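Local coordinates for protein-L-isoaspartate O-methyltransferase beta-aspartate methyltransferase (Plasmodium falciparum, PDB 2PBF), which probably methylates L-isoaspartyl residues of damaged proteins, using S-adenosyl-L-methionine as the methyl donor, as a step in their repair, at residues His65-Ser70 with Ser91-Val96. Residues are numbered along the deposited sequence; the frame is centred on the assembly and turned at random.
With SAH (S-adenosyl-L-homocysteine), chain C.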
loop_
_atom_site.group_PDB
_atom_site.type_symbol
_atom_site.label_atom_id
_atom_site.label_comp_id
_atom_site.label_asym_id
_atom_site.label_seq_id
_atom_site.Cartn_x
_atom_site.Cartn_y
_atom_site.Cartn_z
ATOM N N HIS A 65 -0.817 -3.869 12.023
ATOM C CA HIS A 65 -1.895 -4.830 11.735
ATOM C C HIS A 65 -2.642 -4.428 10.465
ATOM O O HIS A 65 -3.136 -5.287 9.742
ATOM C CB HIS A 65 -2.848 -5.047 12.928
ATOM C CG HIS A 65 -3.607 -3.826 13.333
ATOM N ND1 HIS A 65 -3.423 -3.213 14.551
ATOM C CD2 HIS A 65 -4.499 -3.065 12.660
ATOM C CE1 HIS A 65 -4.194 -2.145 14.621
ATOM N NE2 HIS A 65 -4.857 -2.034 13.485
ATOM N N MET A 66 -2.672 -3.125 10.178
ATOM C CA MET A 66 -3.328 -2.641 8.981
ATOM C C MET A 66 -2.520 -2.912 7.742
ATOM O O MET A 66 -3.116 -3.275 6.722
ATOM C CB MET A 66 -3.694 -1.157 9.057
ATOM C CG MET A 66 -5.014 -0.866 9.768
ATOM S SD MET A 66 -6.410 -2.028 9.445
ATOM C CE MET A 66 -6.492 -2.062 7.652
ATOM N N HIS A 67 -1.185 -2.757 7.831
ATOM C CA HIS A 67 -0.301 -3.173 6.745
ATOM C C HIS A 67 -0.442 -4.682 6.541
ATOM O O HIS A 67 -0.544 -5.164 5.393
ATOM C CB HIS A 67 1.181 -2.858 7.019
ATOM C CG HIS A 67 1.537 -1.396 7.020
ATOM N ND1 HIS A 67 2.514 -0.885 7.846
ATOM C CD2 HIS A 67 1.075 -0.346 6.287
ATOM C CE1 HIS A 67 2.627 0.419 7.644
ATOM N NE2 HIS A 67 1.774 0.770 6.690
ATOM N N ALA A 68 -0.411 -5.435 7.643
ATOM C CA ALA A 68 -0.444 -6.900 7.545
ATOM C C ALA A 68 -1.730 -7.374 6.879
ATOM O O ALA A 68 -1.688 -8.228 6.000
ATOM C CB ALA A 68 -0.292 -7.539 8.910
ATOM N N LEU A 69 -2.857 -6.799 7.297
ATOM C CA LEU A 69 -4.162 -7.185 6.801
ATOM C C LEU A 69 -4.320 -6.848 5.312
ATOM O O LEU A 69 -4.800 -7.670 4.533
ATOM C CB LEU A 69 -5.268 -6.536 7.641
ATOM C CG LEU A 69 -6.635 -6.323 6.967
ATOM C CD1 LEU A 69 -7.490 -7.607 6.892
ATOM C CD2 LEU A 69 -7.372 -5.257 7.704
ATOM N N SER A 70 -3.892 -5.655 4.914
ATOM C CA SER A 70 -3.981 -5.258 3.519
ATOM C C SER A 70 -3.078 -6.120 2.640
ATOM O O SER A 70 -3.451 -6.504 1.523
ATOM C CB SER A 70 -3.639 -3.772 3.372
ATOM O OG SER A 70 -4.703 -2.982 3.855
ATOM N N SER A 91 4.602 6.769 4.258
ATOM C CA SER A 91 5.962 6.392 4.641
ATOM C C SER A 91 6.688 5.548 3.572
ATOM O O SER A 91 7.911 5.360 3.659
ATOM C CB SER A 91 5.930 5.591 5.945
ATOM O OG SER A 91 5.378 4.317 5.683
ATOM N N GLY A 92 5.934 5.047 2.589
ATOM C CA GLY A 92 6.431 4.095 1.562
ATOM C C GLY A 92 6.561 2.666 2.091
ATOM O O GLY A 92 7.052 1.782 1.394
ATOM N N TYR A 93 6.111 2.434 3.319
ATOM C CA TYR A 93 6.275 1.111 3.958
ATOM C C TYR A 93 5.669 0.006 3.087
ATOM O O TYR A 93 6.337 -0.984 2.697
ATOM C CB TYR A 93 5.694 1.051 5.412
ATOM C CG TYR A 93 5.985 -0.325 5.988
ATOM C CD1 TYR A 93 7.230 -0.591 6.586
ATOM C CD2 TYR A 93 5.082 -1.391 5.819
ATOM C CE1 TYR A 93 7.547 -1.862 7.055
ATOM C CE2 TYR A 93 5.389 -2.664 6.291
ATOM C CZ TYR A 93 6.629 -2.891 6.909
ATOM O OH TYR A 93 6.977 -4.151 7.361
ATOM N N LEU A 94 4.408 0.202 2.741
ATOM C CA LEU A 94 3.677 -0.808 1.993
ATOM C C LEU A 94 4.141 -0.917 0.537
ATOM O O LEU A 94 4.100 -2.007 -0.045
ATOM C CB LEU A 94 2.157 -0.609 2.101
ATOM C CG LEU A 94 1.370 -1.918 1.898
ATOM C CD1 LEU A 94 1.489 -2.907 3.076
ATOM C CD2 LEU A 94 -0.021 -1.555 1.720
ATOM N N THR A 95 4.588 0.204 -0.032
ATOM C CA THR A 95 5.124 0.212 -1.389
ATOM C C THR A 95 6.360 -0.674 -1.534
ATOM O O THR A 95 6.457 -1.450 -2.477
ATOM C CB THR A 95 5.463 1.660 -1.880
ATOM O OG1 THR A 95 4.597 2.590 -1.241
ATOM C CG2 THR A 95 5.257 1.754 -3.365
ATOM N N VAL A 96 7.286 -0.550 -0.595
ATOM C CA VAL A 96 8.455 -1.433 -0.501
ATOM C C VAL A 96 8.049 -2.903 -0.282
ATOM O O VAL A 96 8.610 -3.805 -0.905
ATOM C CB VAL A 96 9.433 -0.915 0.582
ATOM C CG1 VAL A 96 10.639 -1.835 0.737
ATOM C CG2 VAL A 96 9.893 0.489 0.216
HETATM N N SAH C . 0.374 3.305 3.389
HETATM C CA SAH C . 0.713 4.537 4.146
HETATM C CB SAH C . -0.561 5.199 4.606
HETATM C CG SAH C . -0.262 6.652 4.947
HETATM S SD SAH C . -1.736 7.520 5.490
HETATM C C SAH C . 1.655 4.287 5.328
HETATM O O SAH C . 1.429 3.335 6.079
HETATM O OXT SAH C . 2.649 5.028 5.538
HETATM C "C5'" SAH C . -2.459 7.776 3.850
HETATM C "C4'" SAH C . -1.652 8.650 2.889
HETATM O "O4'" SAH C . -2.506 8.982 1.830
HETATM C "C3'" SAH C . -1.122 9.970 3.432
HETATM O "O3'" SAH C . 0.290 9.988 3.303
HETATM C "C2'" SAH C . -1.793 11.036 2.578
HETATM O "O2'" SAH C . -0.939 12.126 2.309
HETATM C "C1'" SAH C . -2.121 10.251 1.324
HETATM N N9 SAH C . -3.255 10.758 0.522
HETATM C C8 SAH C . -4.415 11.292 1.006
HETATM N N7 SAH C . -5.214 11.583 -0.046
HETATM C C5 SAH C . -4.579 11.269 -1.198
HETATM C C6 SAH C . -4.931 11.393 -2.546
HETATM N N6 SAH C . -6.091 11.903 -2.939
HETATM N N1 SAH C . -4.063 10.946 -3.510
HETATM C C2 SAH C . -2.842 10.412 -3.144
HETATM N N3 SAH C . -2.515 10.318 -1.815
HETATM C C4 SAH C . -3.359 10.736 -0.848
#
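With CG of Tyr93 turned anti to the backbone N (chi1 -177°) and CG of His67 anti to its own carbonyl carbon (chi1 -69°), the two rings meet in an offset stack between helices 64-74 and 93-101. The fold is the Rossmann-like one of class I methyltransferases, in which the loop after strand 83-87, carrying Ser91, receives the amino-acid end of the cofactor product S-adenosyl-L-homocysteine. Ring centroids lie 4.7 Å apart and the planes differ by 20°. Tyr93 CD2 sits over one face of the imidazole, displaced toward its rim, and comes 3.3 Å from His67 ND1. Beyond the stack, the phenol hydroxyl is hydrogen-bonded to the carbonyl oxygen of Val37, which probably helps to fix the tyrosine ring. Leu94 packs alongside, its CD1 4.0 Å from His67 CB, so that the imidazole is held from the phenol side and at its root.

In this orientation NE2 of His67 points at the ligand carboxylate, where it donates a nearly straight 2.7 Å hydrogen bond to SAH O, close to the plane of the ring. The other carboxylate oxygen, OXT, takes two bonds from Ser91, one from the backbone N and one from the hydroxyl. In an ST turn leading into helix 93-101, that same Ser91 OG accepts the backbone N-H of Tyr93, with N and OG 3.1 Å apart.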